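Local coordinates for protein putative leucoanthocyanidin reductase 1 (Vitis vinifera, PDB 3I6I) that catalyses the NADPH-dependent reduction of leucoanthocyanidins, probably yielding flavan-3-ols of the catechin type, in flavonoid biosynthesis, at residues E94-L97 with D98-A101; K140-V143 with R144-V147; T199-G202 with K203-K207; E261-I264 with P265-V269; T273-I276 with F277-C281. All coordinates share one frame; numbering follows the deposited sequence.

In the fold
The five contacts follow one another along a chain built on a Rossmann fold, which binds NADPH. Interactions 1 and 2, centres about 10 Å apart, are the one pair that touch through space: the turn leading into helix 99-109 packs against helix 133-149, and both reach NADPH, the first at the adenine and the second at a ribose. Interaction 3, on helix 198-208, lies about 23 Å from each of these between centres, its Ile201 side chain about 5 Å from NADPH. Interactions 4 and 5 sit at the two ends of helix 266-277, about 16 Å apart between centres, across the chain's centre from interaction 3. Of the five, only the first two bond the cofactor.

Interaction 1. Residues E94-L97 with D98-A101; sequences ESIL and DQIA. With NDP (NADPH dihydro-nicotinamide-adenine-dinucleotide phosphate), chain B.
With its carboxylate swung back beside its own backbone N (chi1 -71°), Asp98 brings OD2 to 3.3 Å from CB of Ser95, whose own first torsion (-52°) places OG where it meets Glu94 OE2 and a shared water. The pair meets the adenine of NADPH. Asp98 OD2 accepts a hydrogen bond from the amino nitrogen N6A of the cofactor at 3.3 Å, and water 1 donates to both Asp98 OD2 and Ser95 OG, bridging them. Aspartate suits the place because one oxygen can take both donors; the short serine hydroxyl can accept from the water while donating to OE2 of Glu94 at 2.6 Å. Farther along the turn, Gln99 grips the carbonyl oxygen of Ile96 twice. Its NE2 arrives in the carbonyl plane on a lone pair, 3.0 Å from Ile96 O and nearly straight at 165°, whereas Gln99 N comes from above that plane, 3.1 Å from the same oxygen. The other end of the amide, OE1, is held by Ser89 OG and Ser118 N, so the flat group is fixed at both ends. The whole turn carries the chain from strand 86-89 into helix 99-109, with Ile96 and Ile100 packed against helix 133-149 through Lys140 and Leu146.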
# COMPACT_ATOMS: atom_id res chain seq x y z
N GLU A 94 -5.69 -3.86 -10.71
CA GLU A 94 -6.32 -4.68 -11.74
C GLU A 94 -6.49 -6.16 -11.34
O GLU A 94 -7.29 -6.85 -11.95
CB GLU A 94 -5.53 -4.57 -13.09
CG GLU A 94 -4.20 -5.37 -13.20
CD GLU A 94 -3.12 -4.97 -12.16
OE1 GLU A 94 -2.86 -3.75 -11.97
OE2 GLU A 94 -2.53 -5.88 -11.53
N SER A 95 -5.76 -6.62 -10.33
CA SER A 95 -5.73 -8.04 -9.96
C SER A 95 -6.33 -8.36 -8.60
O SER A 95 -6.09 -9.44 -8.06
CB SER A 95 -4.27 -8.55 -9.99
OG SER A 95 -3.65 -8.25 -11.23
N ILE A 96 -7.10 -7.44 -8.02
CA ILE A 96 -7.61 -7.67 -6.66
C ILE A 96 -8.44 -9.00 -6.55
O ILE A 96 -8.27 -9.77 -5.61
CB ILE A 96 -8.45 -6.47 -6.16
CG1 ILE A 96 -7.57 -5.22 -6.07
CG2 ILE A 96 -9.10 -6.80 -4.81
CD1 ILE A 96 -6.29 -5.42 -5.25
N LEU A 97 -9.33 -9.26 -7.49
CA LEU A 97 -10.16 -10.51 -7.40
C LEU A 97 -9.38 -11.81 -7.73
O LEU A 97 -9.85 -12.92 -7.45
CB LEU A 97 -11.40 -10.37 -8.23
CG LEU A 97 -12.38 -9.29 -7.87
CD1 LEU A 97 -13.56 -9.34 -8.81
CD2 LEU A 97 -12.78 -9.40 -6.42
N ASP A 98 -8.15 -11.69 -8.24
CA ASP A 98 -7.24 -12.84 -8.37
C ASP A 98 -6.94 -13.42 -6.99
O ASP A 98 -6.48 -14.56 -6.85
CB ASP A 98 -5.91 -12.45 -9.04
CG ASP A 98 -6.03 -12.13 -10.54
OD1 ASP A 98 -7.06 -12.43 -11.17
OD2 ASP A 98 -5.03 -11.58 -11.09
N GLN A 99 -7.18 -12.63 -5.95
CA GLN A 99 -6.95 -13.09 -4.59
C GLN A 99 -8.00 -14.11 -4.11
O GLN A 99 -7.77 -14.79 -3.11
CB GLN A 99 -6.92 -11.90 -3.64
CG GLN A 99 -5.71 -11.03 -3.83
CD GLN A 99 -5.73 -9.80 -2.97
OE1 GLN A 99 -4.89 -9.64 -2.06
NE2 GLN A 99 -6.72 -8.95 -3.20
N ILE A 100 -9.13 -14.22 -4.81
CA ILE A 100 -10.21 -15.11 -4.39
C ILE A 100 -9.71 -16.54 -4.35
O ILE A 100 -9.90 -17.25 -3.33
CB ILE A 100 -11.45 -14.97 -5.26
CG1 ILE A 100 -12.12 -13.61 -5.05
CG2 ILE A 100 -12.47 -16.09 -4.96
CD1 ILE A 100 -13.34 -13.42 -5.87
N ALA A 101 -9.07 -16.99 -5.43
CA ALA A 101 -8.50 -18.36 -5.44
C ALA A 101 -7.44 -18.56 -4.36
O ALA A 101 -7.36 -19.62 -3.74
CB ALA A 101 -7.93 -18.72 -6.82
PA NDP B . 2.00 -3.35 -9.07
O1A NDP B . 1.20 -3.39 -10.35
O2A NDP B . 3.29 -2.34 -8.99
O5B NDP B . 2.58 -4.78 -8.59
C5B NDP B . 1.75 -5.90 -8.59
C4B NDP B . 2.52 -7.14 -8.34
O4B NDP B . 1.45 -8.17 -8.33
C3B NDP B . 3.47 -7.49 -9.50
O3B NDP B . 4.67 -8.17 -9.02
C2B NDP B . 2.64 -8.45 -10.35
O2B NDP B . 3.50 -9.34 -11.06
C1B NDP B . 1.93 -9.23 -9.24
N9A NDP B . 0.75 -10.00 -9.65
C8A NDP B . -0.35 -9.49 -10.20
N7A NDP B . -1.22 -10.48 -10.40
C5A NDP B . -0.68 -11.62 -9.96
C6A NDP B . -1.12 -12.94 -9.92
N6A NDP B . -2.34 -13.27 -10.37
N1A NDP B . -0.30 -13.88 -9.40
C2A NDP B . 0.90 -13.55 -8.93
N3A NDP B . 1.35 -12.29 -8.94
C4A NDP B . 0.57 -11.31 -9.47
O3 NDP B . 1.00 -2.92 -7.89
PN NDP B . 1.12 -1.71 -6.80
O1N NDP B . 2.32 -1.68 -5.93
O2N NDP B . 0.76 -0.42 -7.63
O5D NDP B . -0.26 -2.03 -5.97
C5D NDP B . -0.24 -2.95 -4.87
C4D NDP B . -1.32 -2.57 -3.89
O4D NDP B . -0.84 -1.32 -3.32
C3D NDP B . -2.68 -2.29 -4.49
O3D NDP B . -3.67 -2.69 -3.56
C2D NDP B . -2.68 -0.78 -4.59
O2D NDP B . -4.02 -0.34 -4.42
C1D NDP B . -1.87 -0.35 -3.37
N1N NDP B . -1.06 0.91 -3.54
C2N NDP B . -0.99 1.89 -2.52
C3N NDP B . -0.58 3.13 -2.81
C7N NDP B . -0.49 4.18 -1.69
O7N NDP B . -0.75 3.88 -0.52
N7N NDP B . -0.05 5.38 -2.04
C4N NDP B . -0.20 3.48 -4.26
C5N NDP B . 0.22 2.24 -5.03
C6N NDP B . -0.15 1.03 -4.63
P2B NDP B . 3.56 -9.22 -12.74
O1X NDP B . 4.21 -7.94 -13.12
O2X NDP B . 4.31 -10.56 -13.17
O3X NDP B . 2.06 -9.31 -13.24
O HOH W 1 -2.72 -10.17 -12.45
O HOH W 2 -9.32 -15.73 -7.94

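Interaction 2. Residues K140-V143 with R144-V147; sequences KRRV and RQLV. With NDP (NADPH dihydro-nicotinamide-adenine-dinucleotide phosphate), chain B.
Regular alpha-helical bonds run from the N atoms of Arg144, Gln145, Leu146 and Val147 to the carbonyl oxygens of Lys140, Arg141, Arg142 and Val143, the last pair, Val147 N to Val143 O, measuring 2.9 Å. On one side of this turn Arg142 and Gln145 run alongside each other. Both chains bend at their second torsion (-97° in Arg142), which sets NH1 of Arg142 2.9 Å from OE1 of Gln145, with the guanidinium and amide planes 32° apart. The far nitrogen of that amide, NE2, is bonded to Glu149, one turn on. Replacing Gln145 with an alanine would probably leave the Arg142 guanidinium without this oxygen beside it, and Glu149 without its amide donor. Branched valines suit the buried side, where Val143 CG1 meets Val147 CG2 at 4.1 Å. Arg144 is drawn off to a salt bridge with Glu119 and a cation-pi contact with Tyr156. The side chain of Lys140, extended beyond CG, reaches away from the helix: its NZ donates to O3D of NADPH at 2.8 Å and to O2D at 3.1 Å. A helix-borne lysine that holds both hydroxyls of the nicotinamide ribose is a hallmark of the short-chain dehydrogenase/reductase site.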
# COMPACT_ATOMS: atom_id res chain seq x y z
N LYS A 140 -11.90 -4.91 -2.99
CA LYS A 140 -11.15 -5.09 -1.74
C LYS A 140 -12.06 -5.52 -0.58
O LYS A 140 -11.69 -6.39 0.23
CB LYS A 140 -10.31 -3.86 -1.43
CG LYS A 140 -9.16 -3.64 -2.42
CD LYS A 140 -8.21 -2.53 -1.98
CE LYS A 140 -7.05 -2.39 -2.97
NZ LYS A 140 -5.92 -1.61 -2.35
N ARG A 141 -13.26 -4.96 -0.51
CA ARG A 141 -14.23 -5.29 0.53
C ARG A 141 -14.70 -6.73 0.38
O ARG A 141 -14.90 -7.42 1.39
CB ARG A 141 -15.45 -4.39 0.44
CG ARG A 141 -15.19 -2.96 0.88
CD ARG A 141 -16.37 -2.13 0.57
NE ARG A 141 -16.14 -0.72 0.77
CZ ARG A 141 -16.88 0.25 0.26
NH1 ARG A 141 -17.96 -0.02 -0.45
NH2 ARG A 141 -16.57 1.51 0.49
N ARG A 142 -14.88 -7.15 -0.86
CA ARG A 142 -15.31 -8.53 -1.18
C ARG A 142 -14.21 -9.50 -0.74
O ARG A 142 -14.48 -10.54 -0.14
CB ARG A 142 -15.64 -8.63 -2.68
CG ARG A 142 -16.49 -9.85 -3.05
CD ARG A 142 -15.68 -10.93 -3.54
NE ARG A 142 -16.49 -12.01 -4.14
CZ ARG A 142 -16.96 -13.10 -3.50
NH1 ARG A 142 -16.80 -13.27 -2.18
NH2 ARG A 142 -17.62 -14.01 -4.21
N VAL A 143 -12.96 -9.17 -0.98
CA VAL A 143 -11.86 -9.99 -0.51
C VAL A 143 -11.85 -10.05 1.04
O VAL A 143 -11.69 -11.12 1.60
CB VAL A 143 -10.54 -9.56 -1.06
CG1 VAL A 143 -9.37 -10.25 -0.35
CG2 VAL A 143 -10.51 -9.79 -2.60
N ARG A 144 -12.08 -8.94 1.69
CA ARG A 144 -12.08 -8.94 3.18
C ARG A 144 -13.21 -9.83 3.71
O ARG A 144 -13.01 -10.60 4.67
CB ARG A 144 -12.31 -7.54 3.74
CG ARG A 144 -11.19 -6.55 3.65
CD ARG A 144 -11.54 -5.30 4.41
NE ARG A 144 -10.46 -4.32 4.39
CZ ARG A 144 -10.37 -3.27 5.23
NH1 ARG A 144 -11.30 -3.03 6.15
NH2 ARG A 144 -9.37 -2.44 5.13
N GLN A 145 -14.39 -9.72 3.07
CA GLN A 145 -15.58 -10.54 3.45
C GLN A 145 -15.21 -12.02 3.32
O GLN A 145 -15.44 -12.81 4.25
CB GLN A 145 -16.83 -10.18 2.61
CG GLN A 145 -17.95 -11.26 2.54
CD GLN A 145 -17.84 -12.18 1.28
OE1 GLN A 145 -17.63 -11.68 0.16
NE2 GLN A 145 -17.90 -13.54 1.48
N LEU A 146 -14.65 -12.39 2.17
CA LEU A 146 -14.19 -13.78 1.97
C LEU A 146 -13.15 -14.25 2.99
O LEU A 146 -13.26 -15.36 3.56
CB LEU A 146 -13.69 -14.01 0.54
CG LEU A 146 -13.44 -15.46 0.16
CD1 LEU A 146 -14.72 -16.28 0.27
CD2 LEU A 146 -12.86 -15.54 -1.25
N VAL A 147 -12.15 -13.43 3.25
CA VAL A 147 -11.12 -13.76 4.25
C VAL A 147 -11.75 -14.04 5.61
O VAL A 147 -11.46 -15.04 6.29
CB VAL A 147 -10.11 -12.65 4.34
CG1 VAL A 147 -9.20 -12.79 5.60
CG2 VAL A 147 -9.27 -12.56 3.04
PA NDP B . 2.00 -3.35 -9.07
O1A NDP B . 1.20 -3.39 -10.35
O2A NDP B . 3.29 -2.34 -8.99
O5B NDP B . 2.58 -4.78 -8.59
C5B NDP B . 1.75 -5.90 -8.59
C4B NDP B . 2.52 -7.14 -8.34
O4B NDP B . 1.45 -8.17 -8.33
C3B NDP B . 3.47 -7.49 -9.50
O3B NDP B . 4.67 -8.17 -9.02
C2B NDP B . 2.64 -8.45 -10.35
O2B NDP B . 3.50 -9.34 -11.06
C1B NDP B . 1.93 -9.23 -9.24
N9A NDP B . 0.75 -10.00 -9.65
C8A NDP B . -0.35 -9.49 -10.20
N7A NDP B . -1.22 -10.48 -10.40
C5A NDP B . -0.68 -11.62 -9.96
C6A NDP B . -1.12 -12.94 -9.92
N6A NDP B . -2.34 -13.27 -10.37
N1A NDP B . -0.30 -13.88 -9.40
C2A NDP B . 0.90 -13.55 -8.93
N3A NDP B . 1.35 -12.29 -8.94
C4A NDP B . 0.57 -11.31 -9.47
O3 NDP B . 1.00 -2.92 -7.89
PN NDP B . 1.12 -1.71 -6.80
O1N NDP B . 2.32 -1.68 -5.93
O2N NDP B . 0.76 -0.42 -7.63
O5D NDP B . -0.26 -2.03 -5.97
C5D NDP B . -0.24 -2.95 -4.87
C4D NDP B . -1.32 -2.57 -3.89
O4D NDP B . -0.84 -1.32 -3.32
C3D NDP B . -2.68 -2.29 -4.49
O3D NDP B . -3.67 -2.69 -3.56
C2D NDP B . -2.68 -0.78 -4.59
O2D NDP B . -4.02 -0.34 -4.42
C1D NDP B . -1.87 -0.35 -3.37
N1N NDP B . -1.06 0.91 -3.54
C2N NDP B . -0.99 1.89 -2.52
C3N NDP B . -0.58 3.13 -2.81
C7N NDP B . -0.49 4.18 -1.69
O7N NDP B . -0.75 3.88 -0.52
N7N NDP B . -0.05 5.38 -2.04
C4N NDP B . -0.20 3.48 -4.26
C5N NDP B . 0.22 2.24 -5.03
C6N NDP B . -0.15 1.03 -4.63
P2B NDP B . 3.56 -9.22 -12.74
O1X NDP B . 4.21 -7.94 -13.12
O2X NDP B . 4.31 -10.56 -13.17
O3X NDP B . 2.06 -9.31 -13.24

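Interaction 3. Residues T199-G202 with K203-K207; sequences TDIG and KFTMK
The Phe204 ring is met at its edge by the backbone oxygen of Asp200, which lies near the ring plane and 3.3 Å from CD2, while Phe304 stacks with the ring. An aromatic edge, slightly positive, tolerates this backbone oxygen well. The Asp200 carboxylate runs alongside, its plane turned 54° from the ring, and OD1 comes 3.8 Å from Phe204 CE2. The two carboxylate oxygens have separate tasks: OD2 accepts from Arg305 N, and OD1 takes a hydrogen bond from water 3 at 2.5 Å. That water in turn accepts from NZ of Lys203 at 3.1 Å, linking two charges that do not touch directly; the long lysine also forms a salt bridge with Asp302. One turn along, Thr205 sets its hydroxyl beside its own backbone N (chi1 -67°), and OG1 donates to Ile201 O at 2.7 Å. Thr205 N reaches the same oxygen at 3.0 Å, from the opposite face of the carbonyl plane. Apolar Met206 packs on helix 21-32, as does Ile201. The chemistry suggests that the buried polar groups are largely provided for: the threonine hydroxyl bonds within its own helix, and the aspartate charge is probably eased by water, lysine and a backbone N-H.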
# COMPACT_ATOMS: atom_id res chain seq x y z
N THR A 199 10.06 2.76 2.28
CA THR A 199 10.85 1.90 3.15
C THR A 199 10.15 1.69 4.49
O THR A 199 10.30 0.62 5.08
CB THR A 199 12.31 2.42 3.36
OG1 THR A 199 12.29 3.75 3.91
CG2 THR A 199 13.09 2.46 2.04
N ASP A 200 9.43 2.70 4.97
CA ASP A 200 8.64 2.58 6.22
C ASP A 200 7.37 1.74 6.00
O ASP A 200 6.96 1.01 6.87
CB ASP A 200 8.26 3.96 6.79
CG ASP A 200 9.42 4.63 7.52
OD1 ASP A 200 10.35 3.92 7.97
OD2 ASP A 200 9.40 5.88 7.64
N ILE A 201 6.74 1.85 4.85
CA ILE A 201 5.61 0.95 4.57
C ILE A 201 6.10 -0.51 4.65
O ILE A 201 5.45 -1.36 5.27
CB ILE A 201 5.02 1.20 3.20
CG1 ILE A 201 4.41 2.60 3.13
CG2 ILE A 201 3.92 0.08 2.88
CD1 ILE A 201 3.99 3.00 1.71
N GLY A 202 7.26 -0.81 4.05
CA GLY A 202 7.80 -2.17 4.14
C GLY A 202 8.17 -2.57 5.56
O GLY A 202 7.79 -3.63 6.07
N LYS A 203 8.93 -1.72 6.24
CA LYS A 203 9.46 -2.05 7.55
C LYS A 203 8.34 -2.33 8.53
O LYS A 203 8.33 -3.38 9.24
CB LYS A 203 10.30 -0.89 8.04
CG LYS A 203 10.88 -1.04 9.44
CD LYS A 203 11.69 0.24 9.78
CE LYS A 203 11.77 0.46 11.29
NZ LYS A 203 12.60 1.70 11.61
N PHE A 204 7.39 -1.42 8.59
CA PHE A 204 6.34 -1.53 9.59
C PHE A 204 5.33 -2.59 9.21
O PHE A 204 4.89 -3.30 10.09
CB PHE A 204 5.73 -0.18 9.93
CG PHE A 204 6.68 0.72 10.67
CD1 PHE A 204 7.01 0.44 11.98
CD2 PHE A 204 7.27 1.81 10.06
CE1 PHE A 204 7.90 1.23 12.67
CE2 PHE A 204 8.16 2.63 10.76
CZ PHE A 204 8.48 2.34 12.05
N THR A 205 5.02 -2.77 7.93
CA THR A 205 4.23 -3.91 7.52
C THR A 205 4.79 -5.24 8.03
O THR A 205 4.03 -6.10 8.57
CB THR A 205 4.07 -3.97 5.99
OG1 THR A 205 3.28 -2.87 5.55
CG2 THR A 205 3.40 -5.31 5.53
N MET A 206 6.09 -5.46 7.85
CA MET A 206 6.63 -6.74 8.20
C MET A 206 6.62 -6.95 9.71
O MET A 206 6.54 -8.09 10.15
CB MET A 206 8.00 -6.98 7.53
CG MET A 206 7.86 -7.19 6.00
SD MET A 206 6.51 -8.37 5.51
CE MET A 206 7.03 -9.80 6.40
N LYS A 207 6.68 -5.89 10.52
CA LYS A 207 6.60 -6.03 11.99
C LYS A 207 5.25 -6.56 12.42
O LYS A 207 5.13 -7.27 13.43
CB LYS A 207 6.79 -4.68 12.72
CG LYS A 207 8.11 -3.99 12.46
CD LYS A 207 8.29 -2.78 13.39
CE LYS A 207 9.66 -2.12 13.22
NZ LYS A 207 10.80 -2.89 13.79
O HOH W 3 11.82 4.28 10.02

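Interaction 4. Residues E261-I264 with P265-V269; sequences ENII and PQSVV
Ile263 and Ser267 hold each other by two reciprocal hydrogen bonds. Ser267 N donates to Ile263 O at 2.8 Å, and Ile263 N gives its hydrogen to Ser267 OG at 2.9 Å, at an angle of 159°. The serine hydroxyl lies beside its own backbone N (chi1 -68°), which turns it back to the preceding loop, and it is also hydrogen-bonded to Ala258 O at the end of the previous helix. With a valine in place of Ser267, Ile263 N and Ala258 O would probably both lose their hydroxyl partner, and the loop would be less firmly tied to the helix start. Beside this polar centre lies an apolar contact, CD1 of Ile264 meeting CG2 of Val268 at 3.8 Å. Separately, the methyl CG2 of Ile263 passes 3.7 Å from the amide oxygen OE1 of Gln266. What positions them is the backbone. Asn262 leaves helix 252-260 with positive phi (57°), a conformation asparagine accepts readily, and the peptide bond between Ile264 and Pro265 is cis, a form that proline makes much less costly. Pro132 packs against Ile264, Ser267 and Val268 from another loop. A cis-proline at the third position of a tight bend defines a type VI turn, used here to reverse the chain into helix 266-277.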
# COMPACT_ATOMS: atom_id res chain seq x y z
N GLU A 261 -14.66 10.23 -16.38
CA GLU A 261 -14.32 9.68 -17.70
C GLU A 261 -14.11 8.16 -17.71
O GLU A 261 -14.14 7.54 -18.76
CB GLU A 261 -13.08 10.37 -18.27
CG GLU A 261 -13.40 11.80 -18.75
CD GLU A 261 -14.59 11.88 -19.70
OE1 GLU A 261 -14.73 11.06 -20.65
OE2 GLU A 261 -15.42 12.78 -19.52
N ASN A 262 -13.92 7.57 -16.55
CA ASN A 262 -13.77 6.11 -16.47
C ASN A 262 -12.62 5.56 -17.32
O ASN A 262 -12.77 4.52 -18.01
CB ASN A 262 -15.09 5.44 -16.85
CG ASN A 262 -16.00 5.24 -15.67
OD1 ASN A 262 -15.58 4.66 -14.64
ND2 ASN A 262 -17.25 5.68 -15.80
N ILE A 263 -11.50 6.29 -17.29
CA ILE A 263 -10.28 5.90 -17.99
C ILE A 263 -9.41 5.19 -16.94
O ILE A 263 -9.11 5.78 -15.92
CB ILE A 263 -9.56 7.17 -18.56
CG1 ILE A 263 -10.43 7.82 -19.65
CG2 ILE A 263 -8.19 6.84 -19.10
CD1 ILE A 263 -10.00 9.25 -20.04
N ILE A 264 -9.11 3.91 -17.13
CA ILE A 264 -8.37 3.13 -16.11
C ILE A 264 -6.88 3.08 -16.45
O ILE A 264 -6.55 2.66 -17.57
CB ILE A 264 -8.90 1.68 -15.99
CG1 ILE A 264 -10.42 1.68 -15.75
CG2 ILE A 264 -8.16 0.90 -14.87
CD1 ILE A 264 -10.88 2.63 -14.63
N PRO A 265 -5.99 3.41 -15.49
CA PRO A 265 -6.23 3.73 -14.07
C PRO A 265 -6.31 5.21 -13.73
O PRO A 265 -6.56 5.54 -12.56
CB PRO A 265 -5.01 3.12 -13.37
CG PRO A 265 -3.92 3.36 -14.36
CD PRO A 265 -4.55 3.13 -15.72
N GLN A 266 -6.10 6.10 -14.70
CA GLN A 266 -6.08 7.54 -14.40
C GLN A 266 -7.28 8.05 -13.57
O GLN A 266 -7.08 8.82 -12.61
CB GLN A 266 -6.01 8.36 -15.68
CG GLN A 266 -4.67 8.26 -16.43
CD GLN A 266 -4.61 7.15 -17.49
OE1 GLN A 266 -5.10 6.03 -17.30
NE2 GLN A 266 -3.98 7.46 -18.61
N SER A 267 -8.49 7.64 -13.95
CA SER A 267 -9.73 8.10 -13.30
C SER A 267 -9.84 7.50 -11.89
O SER A 267 -10.47 8.08 -11.01
CB SER A 267 -10.96 7.72 -14.09
OG SER A 267 -11.07 8.43 -15.33
N VAL A 268 -9.24 6.33 -11.68
CA VAL A 268 -9.16 5.76 -10.34
C VAL A 268 -8.32 6.67 -9.43
O VAL A 268 -8.73 6.99 -8.29
CB VAL A 268 -8.57 4.34 -10.36
CG1 VAL A 268 -8.45 3.79 -8.94
CG2 VAL A 268 -9.44 3.43 -11.21
N VAL A 269 -7.17 7.10 -9.94
CA VAL A 269 -6.30 7.97 -9.17
C VAL A 269 -7.03 9.30 -8.89
O VAL A 269 -6.92 9.83 -7.78
CB VAL A 269 -4.93 8.26 -9.86
CG1 VAL A 269 -4.13 9.28 -9.02
CG2 VAL A 269 -4.13 6.95 -10.05

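Interaction 5. Residues T273-I276 with F277-C281; sequences THDI and FIKGC
The carbonyl oxygen of His274 is gripped by two backbone donors, Ile278 N at 2.9 Å and Lys279 N at 3.1 Å, the second nearly along the C=O axis. This is the C-terminal end of helix 266-277, closed by a glycine in the left-handed region: the bond from Lys279 is a pi-type step of five residues, and Cys281 N reaches back farther, to Asp275 O at 3.0 Å. Gly280 fits the exit because its phi is positive (73°), easily adopted without a side chain. The His274 ring takes an off-centre CH-pi contact from CB of Ile278, and its NE2 is hydrogen-bonded to Glu252. Lys279 bends at chi3 (-73°), laying its carbons by the histidine ring; NZ is hydrogen-bonded to Asp128 O and forms a long salt bridge to Asp275 OD1 at 3.9 Å. On the buried side, Ile276 and Phe277 run side by side. The methyl CG2 of Ile276 sits over the centre of the Phe277 ring, 3.4 Å from its centroid and 6° off the normal, while both residues touch Ala193 of strand 193-196. A compact thiol fits beside the isoleucine: SG of Cys281 lies 3.9 Å from CG1 of Ile276.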
# COMPACT_ATOMS: atom_id res chain seq x y z
N THR A 273 -7.75 10.82 -5.17
CA THR A 273 -7.33 12.22 -4.90
C THR A 273 -8.47 13.04 -4.29
O THR A 273 -8.29 13.80 -3.32
CB THR A 273 -6.76 12.90 -6.19
OG1 THR A 273 -5.67 12.11 -6.70
CG2 THR A 273 -6.20 14.31 -5.88
N HIS A 274 -9.65 12.95 -4.89
CA HIS A 274 -10.85 13.61 -4.37
C HIS A 274 -11.17 13.14 -2.95
O HIS A 274 -11.42 13.95 -2.05
CB HIS A 274 -12.01 13.33 -5.31
CG HIS A 274 -13.32 13.88 -4.85
ND1 HIS A 274 -14.26 13.12 -4.22
CD2 HIS A 274 -13.87 15.10 -5.03
CE1 HIS A 274 -15.32 13.87 -3.95
NE2 HIS A 274 -15.10 15.08 -4.43
N ASP A 275 -11.16 11.84 -2.74
CA ASP A 275 -11.49 11.29 -1.43
C ASP A 275 -10.54 11.83 -0.34
O ASP A 275 -11.00 12.19 0.76
CB ASP A 275 -11.49 9.76 -1.46
CG ASP A 275 -12.47 9.14 -0.45
OD1 ASP A 275 -13.37 9.83 0.17
OD2 ASP A 275 -12.33 7.90 -0.26
N ILE A 276 -9.25 11.83 -0.65
CA ILE A 276 -8.22 12.28 0.29
C ILE A 276 -8.28 13.76 0.51
O ILE A 276 -8.39 14.19 1.67
CB ILE A 276 -6.83 11.88 -0.15
CG1 ILE A 276 -6.66 10.37 -0.33
CG2 ILE A 276 -5.75 12.53 0.75
CD1 ILE A 276 -5.41 10.00 -1.17
N PHE A 277 -8.18 14.53 -0.58
CA PHE A 277 -7.88 15.97 -0.48
C PHE A 277 -9.09 16.89 -0.49
O PHE A 277 -8.98 18.07 -0.13
CB PHE A 277 -6.85 16.36 -1.51
CG PHE A 277 -5.52 15.72 -1.28
CD1 PHE A 277 -4.72 16.08 -0.19
CD2 PHE A 277 -5.08 14.70 -2.07
CE1 PHE A 277 -3.53 15.46 0.04
CE2 PHE A 277 -3.88 14.05 -1.83
CZ PHE A 277 -3.08 14.45 -0.78
N ILE A 278 -10.23 16.36 -0.90
CA ILE A 278 -11.50 17.07 -0.76
C ILE A 278 -12.28 16.57 0.46
O ILE A 278 -12.74 17.37 1.27
CB ILE A 278 -12.36 17.02 -2.05
CG1 ILE A 278 -11.59 17.64 -3.23
CG2 ILE A 278 -13.75 17.66 -1.86
CD1 ILE A 278 -11.09 19.08 -3.11
N LYS A 279 -12.43 15.25 0.61
CA LYS A 279 -13.33 14.72 1.62
C LYS A 279 -12.64 14.31 2.93
O LYS A 279 -13.32 14.02 3.88
CB LYS A 279 -14.14 13.55 1.06
CG LYS A 279 -14.94 13.96 -0.19
CD LYS A 279 -16.17 13.16 -0.40
CE LYS A 279 -15.79 11.80 -0.87
NZ LYS A 279 -16.97 10.89 -0.99
N GLY A 280 -11.31 14.31 2.98
CA GLY A 280 -10.60 14.05 4.22
C GLY A 280 -10.65 12.60 4.65
O GLY A 280 -10.64 12.33 5.87
N CYS A 281 -10.68 11.67 3.68
CA CYS A 281 -10.91 10.23 4.02
C CYS A 281 -9.86 9.58 4.94
O CYS A 281 -10.15 8.59 5.62
CB CYS A 281 -11.10 9.40 2.72
SG CYS A 281 -9.61 9.09 1.83